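PDB 4EQQ: putative host cell surface-exposed lipoprotein from Streptococcus phage TP-J34, which probably acts at the host cell surface to exclude superinfecting phages, with the phage tape measure protein as its identified target. Local coordinates for residues Ser38-Phe43 and Tyr53-Ser58; Ala83-Leu88 and Phe94-Ala99; Val19-Gln24 and Asp44-Asp49; Lys23-Thr28 and Glu34-Gln39. All coordinates share one frame; numbering follows the deposited sequence.

Interaction 1: Ser38-Phe43 and Tyr53-Ser58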
loop_
_atom_site.group_PDB
_atom_site.type_symbol
_atom_site.label_atom_id
_atom_site.label_comp_id
_atom_site.label_asym_id
_atom_site.label_seq_id
_atom_site.Cartn_x
_atom_site.Cartn_y
_atom_site.Cartn_z
ATOM N N SER A 38 7.756 10.355 5.741
ATOM C CA SER A 38 8.922 9.480 5.742
ATOM C C SER A 38 9.270 9.052 4.296
ATOM O O SER A 38 10.431 9.119 3.910
ATOM C CB SER A 38 8.665 8.274 6.635
ATOM O OG SER A 38 9.746 7.358 6.552
ATOM N N GLN A 39 8.262 8.675 3.485
ATOM C CA GLN A 39 8.463 8.275 2.087
ATOM C C GLN A 39 9.179 9.371 1.262
ATOM O O GLN A 39 10.139 9.068 0.546
ATOM C CB GLN A 39 7.116 7.929 1.433
ATOM C CG GLN A 39 7.225 7.527 -0.045
ATOM C CD GLN A 39 7.807 6.146 -0.268
ATOM O OE1 GLN A 39 7.796 5.291 0.612
ATOM N NE2 GLN A 39 8.301 5.883 -1.471
ATOM N N LEU A 40 8.692 10.631 1.349
ATOM C CA LEU A 40 9.263 11.752 0.590
ATOM C C LEU A 40 10.735 12.008 0.914
ATOM O O LEU A 40 11.506 12.375 0.028
ATOM C CB LEU A 40 8.428 13.037 0.744
ATOM C CG LEU A 40 7.005 13.002 0.157
ATOM C CD1 LEU A 40 6.166 14.154 0.705
ATOM C CD2 LEU A 40 7.005 13.021 -1.408
ATOM N N VAL A 41 11.115 11.815 2.174
ATOM C CA VAL A 41 12.505 11.988 2.619
ATOM C C VAL A 41 13.339 10.734 2.267
ATOM O O VAL A 41 14.363 10.845 1.614
ATOM C CB VAL A 41 12.580 12.324 4.139
ATOM C CG1 VAL A 41 14.024 12.290 4.657
ATOM C CG2 VAL A 41 11.948 13.679 4.438
ATOM N N SER A 42 12.888 9.556 2.702
ATOM C CA SER A 42 13.615 8.296 2.558
ATOM C C SER A 42 13.768 7.799 1.114
ATOM O O SER A 42 14.844 7.327 0.744
ATOM C CB SER A 42 12.994 7.228 3.457
ATOM O OG SER A 42 13.782 6.055 3.501
ATOM N N PHE A 43 12.712 7.876 0.313
ATOM C CA PHE A 43 12.798 7.410 -1.070
ATOM C C PHE A 43 13.148 8.512 -2.066
ATOM O O PHE A 43 14.093 8.361 -2.837
ATOM C CB PHE A 43 11.514 6.682 -1.501
ATOM C CG PHE A 43 11.604 6.071 -2.890
ATOM C CD1 PHE A 43 12.256 4.862 -3.093
ATOM C CD2 PHE A 43 11.084 6.734 -3.995
ATOM C CE1 PHE A 43 12.373 4.321 -4.381
ATOM C CE2 PHE A 43 11.200 6.193 -5.279
ATOM C CZ PHE A 43 11.830 4.982 -5.461
ATOM N N TYR A 53 6.202 20.353 4.315
ATOM C CA TYR A 53 5.316 21.243 3.559
ATOM C C TYR A 53 4.334 20.422 2.708
ATOM O O TYR A 53 3.129 20.692 2.735
ATOM C CB TYR A 53 6.123 22.178 2.645
ATOM C CG TYR A 53 5.245 23.050 1.768
ATOM C CD1 TYR A 53 4.706 24.239 2.261
ATOM C CD2 TYR A 53 4.944 22.685 0.461
ATOM C CE1 TYR A 53 3.877 25.032 1.471
ATOM C CE2 TYR A 53 4.103 23.463 -0.333
ATOM C CZ TYR A 53 3.585 24.645 0.172
ATOM O OH TYR A 53 2.791 25.443 -0.614
ATOM N N ALA A 54 4.853 19.454 1.921
ATOM C CA ALA A 54 4.020 18.625 1.044
ATOM C C ALA A 54 2.904 17.838 1.771
ATOM O O ALA A 54 1.773 17.830 1.300
ATOM C CB ALA A 54 4.886 17.679 0.215
ATOM N N VAL A 55 3.191 17.224 2.927
ATOM C CA VAL A 55 2.153 16.429 3.631
ATOM C C VAL A 55 0.939 17.246 4.089
ATOM O O VAL A 55 -0.155 16.694 4.174
ATOM C CB VAL A 55 2.692 15.504 4.750
ATOM C CG1 VAL A 55 3.712 14.503 4.197
ATOM C CG2 VAL A 55 3.259 16.314 5.922
ATOM N N GLU A 56 1.131 18.559 4.324
ATOM C CA GLU A 56 0.086 19.494 4.773
ATOM C C GLU A 56 -0.575 20.304 3.659
ATOM O O GLU A 56 -1.674 20.840 3.864
ATOM C CB GLU A 56 0.679 20.493 5.810
ATOM C CG GLU A 56 1.078 19.864 7.146
ATOM C CD GLU A 56 -0.029 19.245 7.979
ATOM O OE1 GLU A 56 -1.224 19.467 7.673
ATOM O OE2 GLU A 56 0.304 18.550 8.962
ATOM N N ASN A 57 0.105 20.436 2.501
ATOM C CA ASN A 57 -0.314 21.325 1.421
ATOM C C ASN A 57 -0.613 20.670 0.074
ATOM O O ASN A 57 -0.554 21.341 -0.960
ATOM C CB ASN A 57 0.731 22.453 1.295
ATOM C CG ASN A 57 0.788 23.332 2.529
ATOM O OD1 ASN A 57 -0.053 24.210 2.719
ATOM N ND2 ASN A 57 1.755 23.089 3.415
ATOM N N SER A 58 -0.989 19.380 0.082
ATOM C CA SER A 58 -1.297 18.652 -1.139
ATOM C C SER A 58 -2.785 18.324 -1.294
ATOM O O SER A 58 -3.147 17.581 -2.211
ATOM C CB SER A 58 -0.448 17.384 -1.225
ATOM O OG SER A 58 0.926 17.718 -1.193
#

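Interaction 2: Ala83-Leu88 and Phe94-Ala99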
loop_
_atom_site.group_PDB
_atom_site.type_symbol
_atom_site.label_atom_id
_atom_site.label_comp_id
_atom_site.label_asym_id
_atom_site.label_seq_id
_atom_site.Cartn_x
_atom_site.Cartn_y
_atom_site.Cartn_z
ATOM N N ALA A 83 -9.164 -5.168 14.738
ATOM C CA ALA A 83 -7.765 -5.436 14.403
ATOM C C ALA A 83 -7.262 -4.392 13.393
ATOM O O ALA A 83 -6.116 -3.957 13.490
ATOM C CB ALA A 83 -7.598 -6.841 13.837
ATOM N N ILE A 84 -8.124 -3.977 12.444
ATOM C CA ILE A 84 -7.793 -2.952 11.440
ATOM C C ILE A 84 -7.567 -1.604 12.110
ATOM O O ILE A 84 -6.599 -0.927 11.783
ATOM C CB ILE A 84 -8.848 -2.875 10.312
ATOM C CG1 ILE A 84 -8.801 -4.154 9.444
ATOM C CG2 ILE A 84 -8.644 -1.604 9.438
ATOM C CD1 ILE A 84 -10.063 -4.397 8.559
ATOM N N ARG A 85 -8.454 -1.215 13.048
ATOM C CA ARG A 85 -8.329 0.043 13.787
ATOM C C ARG A 85 -6.955 0.129 14.457
ATOM O O ARG A 85 -6.282 1.150 14.323
ATOM C CB ARG A 85 -9.435 0.146 14.852
ATOM C CG ARG A 85 -9.568 1.548 15.473
ATOM C CD ARG A 85 -10.263 1.523 16.833
ATOM N NE ARG A 85 -11.432 0.646 16.824
ATOM C CZ ARG A 85 -12.662 1.027 16.501
ATOM N NH1 ARG A 85 -12.912 2.291 16.183
ATOM N NH2 ARG A 85 -13.651 0.146 16.489
ATOM N N ASP A 86 -6.524 -0.951 15.153
ATOM C CA ASP A 86 -5.213 -0.970 15.831
ATOM C C ASP A 86 -4.053 -0.912 14.864
ATOM O O ASP A 86 -3.078 -0.211 15.125
ATOM C CB ASP A 86 -5.068 -2.183 16.761
ATOM C CG ASP A 86 -6.072 -2.212 17.896
ATOM O OD1 ASP A 86 -6.688 -1.155 18.175
ATOM O OD2 ASP A 86 -6.234 -3.289 18.516
ATOM N N GLN A 87 -4.152 -1.649 13.747
ATOM C CA GLN A 87 -3.110 -1.657 12.719
ATOM C C GLN A 87 -2.933 -0.252 12.150
ATOM O O GLN A 87 -1.806 0.221 12.033
ATOM C CB GLN A 87 -3.459 -2.654 11.594
ATOM C CG GLN A 87 -2.276 -2.948 10.646
ATOM C CD GLN A 87 -1.189 -3.780 11.309
ATOM O OE1 GLN A 87 -1.392 -4.438 12.331
ATOM N NE2 GLN A 87 -0.022 -3.796 10.736
ATOM N N LEU A 88 -4.046 0.419 11.798
ATOM C CA LEU A 88 -3.978 1.779 11.232
ATOM C C LEU A 88 -3.268 2.765 12.166
ATOM O O LEU A 88 -2.459 3.578 11.712
ATOM C CB LEU A 88 -5.389 2.294 10.908
ATOM C CG LEU A 88 -6.167 1.566 9.795
ATOM C CD1 LEU A 88 -7.626 2.047 9.795
ATOM C CD2 LEU A 88 -5.483 1.731 8.386
ATOM N N PHE A 94 -1.787 6.406 11.389
ATOM C CA PHE A 94 -2.939 7.264 11.171
ATOM C C PHE A 94 -3.322 7.739 12.568
ATOM O O PHE A 94 -3.037 7.042 13.554
ATOM C CB PHE A 94 -4.117 6.459 10.600
ATOM C CG PHE A 94 -3.990 6.228 9.114
ATOM C CD1 PHE A 94 -4.271 7.249 8.208
ATOM C CD2 PHE A 94 -3.547 5.007 8.621
ATOM C CE1 PHE A 94 -4.151 7.039 6.833
ATOM C CE2 PHE A 94 -3.397 4.803 7.239
ATOM C CZ PHE A 94 -3.699 5.822 6.357
ATOM N N THR A 95 -4.001 8.884 12.676
ATOM C CA THR A 95 -4.478 9.351 13.986
ATOM C C THR A 95 -5.634 8.422 14.390
ATOM O O THR A 95 -6.202 7.739 13.523
ATOM C CB THR A 95 -4.993 10.804 13.872
ATOM O OG1 THR A 95 -6.200 10.788 13.109
ATOM C CG2 THR A 95 -3.968 11.747 13.215
ATOM N N GLN A 96 -5.999 8.407 15.678
ATOM C CA GLN A 96 -7.117 7.587 16.174
ATOM C C GLN A 96 -8.451 7.923 15.480
ATOM O O GLN A 96 -9.218 7.019 15.153
ATOM C CB GLN A 96 -7.258 7.717 17.702
ATOM C CG GLN A 96 -8.198 6.665 18.315
ATOM C CD GLN A 96 -7.639 5.268 18.183
ATOM O OE1 GLN A 96 -6.522 4.998 18.607
ATOM N NE2 GLN A 96 -8.394 4.361 17.572
ATOM N N GLU A 97 -8.706 9.218 15.237
ATOM C CA GLU A 97 -9.924 9.700 14.568
ATOM C C GLU A 97 -9.994 9.241 13.115
ATOM O O GLU A 97 -11.062 8.860 12.654
ATOM C CB GLU A 97 -10.006 11.226 14.644
ATOM C CG GLU A 97 -9.841 11.690 16.074
ATOM C CD GLU A 97 -10.729 12.827 16.525
ATOM O OE1 GLU A 97 -11.296 13.546 15.669
ATOM O OE2 GLU A 97 -10.803 13.031 17.755
ATOM N N GLU A 98 -8.859 9.250 12.405
ATOM C CA GLU A 98 -8.808 8.745 11.017
ATOM C C GLU A 98 -9.137 7.242 10.993
ATOM O O GLU A 98 -9.929 6.803 10.164
ATOM C CB GLU A 98 -7.427 8.985 10.401
ATOM C CG GLU A 98 -7.224 10.444 10.020
ATOM C CD GLU A 98 -5.795 10.941 9.992
ATOM O OE1 GLU A 98 -5.607 12.174 9.915
ATOM O OE2 GLU A 98 -4.862 10.109 10.051
ATOM N N ALA A 99 -8.544 6.467 11.928
ATOM C CA ALA A 99 -8.758 5.024 12.034
ATOM C C ALA A 99 -10.202 4.724 12.460
ATOM O O ALA A 99 -10.809 3.811 11.903
ATOM C CB ALA A 99 -7.768 4.412 13.021
HETATM O O HOH W 1 -6.955 1.937 17.672
#

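Interaction 3: Val19-Gln24 and Asp44-Asp49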
loop_
_atom_site.group_PDB
_atom_site.type_symbol
_atom_site.label_atom_id
_atom_site.label_comp_id
_atom_site.label_asym_id
_atom_site.label_seq_id
_atom_site.Cartn_x
_atom_site.Cartn_y
_atom_site.Cartn_z
ATOM N N VAL A 19 4.869 18.311 -3.602
ATOM C CA VAL A 19 3.397 18.309 -3.560
ATOM C C VAL A 19 2.844 17.385 -4.677
ATOM O O VAL A 19 1.946 16.574 -4.438
ATOM C CB VAL A 19 2.818 19.754 -3.648
ATOM C CG1 VAL A 19 1.348 19.744 -4.096
ATOM C CG2 VAL A 19 2.973 20.487 -2.306
ATOM N N SER A 20 3.408 17.509 -5.879
ATOM C CA SER A 20 3.024 16.689 -7.040
ATOM C C SER A 20 3.272 15.193 -6.726
ATOM O O SER A 20 2.410 14.343 -6.977
ATOM C CB SER A 20 3.846 17.120 -8.258
ATOM O OG SER A 20 3.509 16.295 -9.358
ATOM N N LYS A 21 4.441 14.890 -6.146
ATOM C CA LYS A 21 4.815 13.533 -5.764
ATOM C C LYS A 21 3.896 13.004 -4.632
ATOM O O LYS A 21 3.436 11.870 -4.710
ATOM C CB LYS A 21 6.303 13.490 -5.361
ATOM C CG LYS A 21 6.875 12.102 -5.084
ATOM C CD LYS A 21 6.658 11.063 -6.221
ATOM C CE LYS A 21 7.503 11.310 -7.448
ATOM N NZ LYS A 21 7.493 10.143 -8.369
ATOM N N ALA A 22 3.588 13.849 -3.621
ATOM C CA ALA A 22 2.703 13.487 -2.504
ATOM C C ALA A 22 1.308 13.077 -3.024
ATOM O O ALA A 22 0.758 12.070 -2.571
ATOM C CB ALA A 22 2.585 14.647 -1.521
ATOM N N LYS A 23 0.762 13.847 -3.996
ATOM C CA LYS A 23 -0.531 13.575 -4.638
ATOM C C LYS A 23 -0.522 12.224 -5.354
ATOM O O LYS A 23 -1.507 11.507 -5.314
ATOM C CB LYS A 23 -0.867 14.675 -5.643
ATOM C CG LYS A 23 -1.307 15.967 -5.008
ATOM C CD LYS A 23 -1.494 17.070 -6.058
ATOM C CE LYS A 23 -1.995 18.357 -5.440
ATOM N NZ LYS A 23 -3.414 18.236 -5.039
ATOM N N GLN A 24 0.588 11.895 -6.019
ATOM C CA GLN A 24 0.789 10.619 -6.722
ATOM C C GLN A 24 0.740 9.459 -5.715
ATOM O O GLN A 24 -0.020 8.512 -5.899
ATOM C CB GLN A 24 2.158 10.659 -7.405
ATOM C CG GLN A 24 2.269 9.920 -8.694
ATOM C CD GLN A 24 3.519 10.391 -9.401
ATOM O OE1 GLN A 24 3.570 11.487 -9.976
ATOM N NE2 GLN A 24 4.584 9.621 -9.292
ATOM N N ASP A 44 12.351 9.586 -2.096
ATOM C CA ASP A 44 12.505 10.668 -3.069
ATOM C C ASP A 44 13.626 11.634 -2.738
ATOM O O ASP A 44 14.005 12.435 -3.588
ATOM C CB ASP A 44 11.178 11.398 -3.260
ATOM C CG ASP A 44 10.087 10.470 -3.730
ATOM O OD1 ASP A 44 10.005 10.229 -4.946
ATOM O OD2 ASP A 44 9.416 9.872 -2.871
ATOM N N LYS A 45 14.142 11.577 -1.499
ATOM C CA LYS A 45 15.259 12.403 -1.043
ATOM C C LYS A 45 14.948 13.897 -0.960
ATOM O O LYS A 45 15.834 14.725 -1.133
ATOM C CB LYS A 45 16.599 12.085 -1.791
ATOM C CG LYS A 45 16.948 10.588 -1.907
ATOM C CD LYS A 45 17.179 9.945 -0.550
ATOM C CE LYS A 45 17.591 8.497 -0.674
ATOM N NZ LYS A 45 17.645 7.821 0.662
ATOM N N TYR A 46 13.683 14.244 -0.667
ATOM C CA TYR A 46 13.318 15.636 -0.414
ATOM C C TYR A 46 13.868 15.997 0.965
ATOM O O TYR A 46 14.071 15.105 1.796
ATOM C CB TYR A 46 11.788 15.815 -0.416
ATOM C CG TYR A 46 11.244 15.895 -1.824
ATOM C CD1 TYR A 46 11.459 17.024 -2.609
ATOM C CD2 TYR A 46 10.583 14.816 -2.400
ATOM C CE1 TYR A 46 11.013 17.086 -3.923
ATOM C CE2 TYR A 46 10.114 14.871 -3.710
ATOM C CZ TYR A 46 10.349 16.002 -4.473
ATOM O OH TYR A 46 9.907 16.081 -5.761
ATOM N N SER A 47 14.109 17.292 1.222
ATOM C CA SER A 47 14.545 17.700 2.556
ATOM C C SER A 47 13.370 17.471 3.528
ATOM O O SER A 47 12.220 17.324 3.089
ATOM C CB SER A 47 14.915 19.182 2.566
ATOM O OG SER A 47 13.775 19.951 2.216
ATOM N N GLN A 48 13.636 17.486 4.832
ATOM C CA GLN A 48 12.573 17.372 5.824
ATOM C C GLN A 48 11.553 18.531 5.665
ATOM O O GLN A 48 10.350 18.301 5.757
ATOM C CB GLN A 48 13.148 17.357 7.256
ATOM C CG GLN A 48 12.139 16.881 8.300
ATOM C CD GLN A 48 11.679 15.457 8.060
ATOM O OE1 GLN A 48 12.474 14.514 8.068
ATOM N NE2 GLN A 48 10.385 15.274 7.861
ATOM N N ASP A 49 12.032 19.758 5.410
ATOM C CA ASP A 49 11.142 20.908 5.242
ATOM C C ASP A 49 10.199 20.766 4.031
ATOM O O ASP A 49 9.028 21.106 4.151
ATOM C CB ASP A 49 11.944 22.217 5.158
ATOM C CG ASP A 49 12.571 22.655 6.475
ATOM O OD1 ASP A 49 12.126 22.172 7.539
ATOM O OD2 ASP A 49 13.446 23.528 6.444
HETATM O O HOH W 2 8.735 8.396 -6.660
#

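Interaction 4: Lys23-Thr28 and Glu34-Gln39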
loop_
_atom_site.group_PDB
_atom_site.type_symbol
_atom_site.label_atom_id
_atom_site.label_comp_id
_atom_site.label_asym_id
_atom_site.label_seq_id
_atom_site.Cartn_x
_atom_site.Cartn_y
_atom_site.Cartn_z
ATOM N N LYS A 23 0.762 13.847 -3.996
ATOM C CA LYS A 23 -0.531 13.575 -4.638
ATOM C C LYS A 23 -0.522 12.224 -5.354
ATOM O O LYS A 23 -1.507 11.507 -5.314
ATOM C CB LYS A 23 -0.867 14.675 -5.643
ATOM C CG LYS A 23 -1.307 15.967 -5.008
ATOM C CD LYS A 23 -1.494 17.070 -6.058
ATOM C CE LYS A 23 -1.995 18.357 -5.440
ATOM N NZ LYS A 23 -3.414 18.236 -5.039
ATOM N N GLN A 24 0.588 11.895 -6.019
ATOM C CA GLN A 24 0.789 10.619 -6.722
ATOM C C GLN A 24 0.740 9.459 -5.715
ATOM O O GLN A 24 -0.020 8.512 -5.899
ATOM C CB GLN A 24 2.158 10.659 -7.405
ATOM C CG GLN A 24 2.269 9.920 -8.694
ATOM C CD GLN A 24 3.519 10.391 -9.401
ATOM O OE1 GLN A 24 3.570 11.487 -9.976
ATOM N NE2 GLN A 24 4.584 9.621 -9.292
ATOM N N TYR A 25 1.497 9.569 -4.617
ATOM C CA TYR A 25 1.501 8.556 -3.562
ATOM C C TYR A 25 0.130 8.352 -2.943
ATOM O O TYR A 25 -0.289 7.208 -2.792
ATOM C CB TYR A 25 2.505 8.906 -2.456
ATOM C CG TYR A 25 3.938 8.651 -2.831
ATOM C CD1 TYR A 25 4.353 7.398 -3.280
ATOM C CD2 TYR A 25 4.908 9.634 -2.651
ATOM C CE1 TYR A 25 5.684 7.150 -3.608
ATOM C CE2 TYR A 25 6.248 9.382 -2.926
ATOM C CZ TYR A 25 6.631 8.144 -3.415
ATOM O OH TYR A 25 7.944 7.903 -3.689
ATOM N N ALA A 26 -0.575 9.450 -2.592
ATOM C CA ALA A 26 -1.908 9.418 -1.984
ATOM C C ALA A 26 -2.991 8.853 -2.906
ATOM O O ALA A 26 -4.002 8.356 -2.424
ATOM C CB ALA A 26 -2.302 10.805 -1.513
ATOM N N SER A 27 -2.807 8.964 -4.220
ATOM C CA SER A 27 -3.778 8.447 -5.181
ATOM C C SER A 27 -3.543 6.947 -5.517
ATOM O O SER A 27 -4.402 6.339 -6.154
ATOM C CB SER A 27 -3.737 9.284 -6.455
ATOM O OG SER A 27 -2.531 9.092 -7.168
ATOM N N THR A 28 -2.379 6.369 -5.128
ATOM C CA THR A 28 -2.016 4.988 -5.487
ATOM C C THR A 28 -1.825 4.071 -4.277
ATOM O O THR A 28 -2.357 2.972 -4.265
ATOM C CB THR A 28 -0.769 4.968 -6.419
ATOM O OG1 THR A 28 0.372 5.381 -5.675
ATOM C CG2 THR A 28 -0.906 5.878 -7.626
ATOM N N GLU A 34 2.189 10.507 8.353
ATOM C CA GLU A 34 3.536 10.141 8.812
ATOM C C GLU A 34 4.268 9.198 7.842
ATOM O O GLU A 34 5.466 9.353 7.612
ATOM C CB GLU A 34 3.520 9.608 10.262
ATOM C CG GLU A 34 3.040 10.635 11.285
ATOM C CD GLU A 34 3.618 12.035 11.183
ATOM O OE1 GLU A 34 4.847 12.163 11.005
ATOM O OE2 GLU A 34 2.834 13.010 11.260
ATOM N N GLU A 35 3.527 8.264 7.235
ATOM C CA GLU A 35 4.092 7.354 6.231
ATOM C C GLU A 35 4.578 8.133 5.004
ATOM O O GLU A 35 5.695 7.917 4.521
ATOM C CB GLU A 35 3.063 6.308 5.824
ATOM C CG GLU A 35 3.010 5.172 6.824
ATOM C CD GLU A 35 1.908 4.165 6.583
ATOM O OE1 GLU A 35 0.835 4.549 6.057
ATOM O OE2 GLU A 35 2.098 2.995 6.985
ATOM N N LEU A 36 3.756 9.079 4.551
ATOM C CA LEU A 36 4.043 9.932 3.397
ATOM C C LEU A 36 5.226 10.859 3.670
ATOM O O LEU A 36 6.102 11.006 2.817
ATOM C CB LEU A 36 2.782 10.721 2.997
ATOM C CG LEU A 36 2.941 11.684 1.807
ATOM C CD1 LEU A 36 3.370 10.934 0.525
ATOM C CD2 LEU A 36 1.670 12.447 1.580
ATOM N N ARG A 37 5.289 11.418 4.894
ATOM C CA ARG A 37 6.366 12.307 5.323
ATOM C C ARG A 37 7.715 11.596 5.226
ATOM O O ARG A 37 8.692 12.168 4.723
ATOM C CB ARG A 37 6.115 12.777 6.775
ATOM C CG ARG A 37 6.996 13.951 7.201
ATOM C CD ARG A 37 7.062 14.105 8.727
ATOM N NE ARG A 37 5.741 14.300 9.331
ATOM C CZ ARG A 37 5.074 15.449 9.338
ATOM N NH1 ARG A 37 5.588 16.528 8.761
ATOM N NH2 ARG A 37 3.872 15.518 9.888
ATOM N N SER A 38 7.756 10.355 5.741
ATOM C CA SER A 38 8.922 9.480 5.742
ATOM C C SER A 38 9.270 9.052 4.296
ATOM O O SER A 38 10.431 9.119 3.910
ATOM C CB SER A 38 8.665 8.274 6.635
ATOM O OG SER A 38 9.746 7.358 6.552
ATOM N N GLN A 39 8.262 8.675 3.485
ATOM C CA GLN A 39 8.463 8.275 2.087
ATOM C C GLN A 39 9.179 9.371 1.262
ATOM O O GLN A 39 10.139 9.068 0.546
ATOM C CB GLN A 39 7.116 7.929 1.433
ATOM C CG GLN A 39 7.225 7.527 -0.045
ATOM C CD GLN A 39 7.807 6.146 -0.268
ATOM O OE1 GLN A 39 7.796 5.291 0.612
ATOM N NE2 GLN A 39 8.301 5.883 -1.471
#

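Interaction 1: Ser38-Phe43 and Tyr53-Ser58
L40 reaches across from helix 33-42 and points its CD1 methyl at helix 48-57. CD1 lands on the CB methyl of A54 at 3.8 Å. The neighbouring V55 offers CG1, which lies farther from L40 CD1, at 4.3 Å. The L40 CG is anti to the carbonyl carbon (chi1 -65°), and this sends the isobutyl end out from its helix toward A54. A54 and V55 both direct their CB atoms toward helix 33-42. All three residues are buried, and the contact is purely apolar. It joins the second and third helices of the N-terminal half of the ectodomain, which has a helix-turn-helix fold. The L40 backbone is also hydrogen-bonded to Y46 in the loop between these helices. V55 packs in addition on L36 and R37, about one turn before L40. Near the C-terminal end of helix 48-57 two side chains turn back to carbonyl groups. N57 ND2 donates to Y53 O at 2.8 Å and lies 3.3 Å above the plane of the Y53 ring, toward its rim. S58 OG donates to A54 O at 2.6 Å, with the hydroxyl tilted from the carbonyl plane. On helix 33-42, the S38 hydroxyl bonds to the backbone oxygen of D75 of the second subunit.

Interaction 2: Ala83-Leu88 and Phe94-Ala99
L88 and F94 are joined by both backbone and side chain. F94 N donates to L88 O at 2.9 Å, with an N-H...O angle of 155°. The same oxygen lies near the plane of the F94 ring, at its edge. F94 has CG anti to its carbonyl carbon (chi1 -80°), which lays the ring beside the L88 side chain. There L88 CD2 meets F94 CD2 at 3.8 Å. L88 CB meets the CB of A99, also at 3.8 Å, and L88 CD1 packs against the same alanine. This brings helix 81-91 against the start of helix 96-104, in the C-terminal half of the ectodomain. R85 has an extended start and a bend at chi3. Its CG and CD pass the amide of Q96, and R85 CD comes within 3.5 Å of Q96 NE2. The two chains cross at about a right angle. Q96 bends at chi2 to bring its amide over. Both polar ends turn to D100: R85 by a salt bridge, Q96 by a hydrogen bond. R85 also pairs with D82. A water accepts from Q96 NE2 at 2.8 Å and donates to D86 OD1. T95 is the N-cap of helix 96-104 and forms a capping box with E98. The contact thus pairs a buried apolar layer with a polar outer edge, where the D82 and D100 carboxylates probably offset the R85 charge.

Interaction 3: Val19-Gln24 and Asp44-Asp49
K21 NZ donates to a water at 2.7 Å, and this water in turn donates to D44 OD1 at 2.8 Å. The water links the two charges, whose atoms K21 NZ and D44 OD1 are themselves 4.2 Å apart. That is too long for a direct ion pair. The lysine chain starts with CG anti to the backbone N (chi1 -174°) and then folds at chi2 and chi3. The folds keep its methylenes beside the carboxylate, with K21 CG 3.7 Å from D44 OD1. The other carboxylate oxygen, OD2, hydrogen-bonds to the hydroxyl of Y25. Y46 approaches the base of the same lysine: Y46 CE2 is 4.4 Å from K21 CB, which meets the ring obliquely. A bound sulfate ion lies about 4 Å from the Y46 side chain. D44 and Y46 belong to the loop before helix 48-57. K45 turns it with a positive phi (67°), and S47 caps the next helix through A50 N. Through K21, the contact seats this loop on helix 13-28. It lies at the surface, and the attraction between the two charges is probably softened by the water between them.

Interaction 4: Lys23-Thr28 and Glu34-Gln39
Y25 leans from helix 13-28 onto helix 33-42, and its atoms meet L36 first and Q39 last. CG is anti to the carbonyl carbon (chi1 -76°), which carries the ring out toward Q39. Y25 CB touches L36 CD1 at 3.7 Å. The same methyl stays near CG and reaches Y25 CD2 at 3.8 Å, oblique to the ring. Further out, Q39 CG sits over one face in a CH-pi contact, 3.7 Å from the centroid of the Y25 ring and 23° off its normal. CE2 and CZ lie closest to this methylene. At the tip, Y25 OH accepts from Q39 NE2 at 3.0 Å. The bond is nearly straight (169°), and the oxygen lies close to the amide plane. The bend of Q39 at chi2 lets one side chain serve both the face and the hydroxyl. Y25 OH also bonds to D44 OD2, so two partners hold it. R37 forms a salt bridge with E34, NE to OE1 and NH2 to OE2, and also pairs with D52. The contact packs together the first two helices of the N-terminal half of this helix-turn-helix ectodomain. L36 passes on to V55 of helix 48-57 and I60 of the following loop, while Q39 packs against D75 of the second subunit.

Helix 13-28 opens both interaction 3 and interaction 4, which share K23 and Q24. Interaction 4 closes first, over the short loop to helix 33-42. Interaction 3 starts from the same stretch but closes later, at the loop before helix 48-57 and the start of that helix. Interaction 1 begins at S38, where interaction 4 ends, and crosses interaction 3 before closing at the end of helix 48-57. Together these three tie the first three helices into one half of the chain. Interaction 2 follows in series. It joins helices 81-91 and 96-104 in the C-terminal half, with its centre about 20 Å from that of interaction 1.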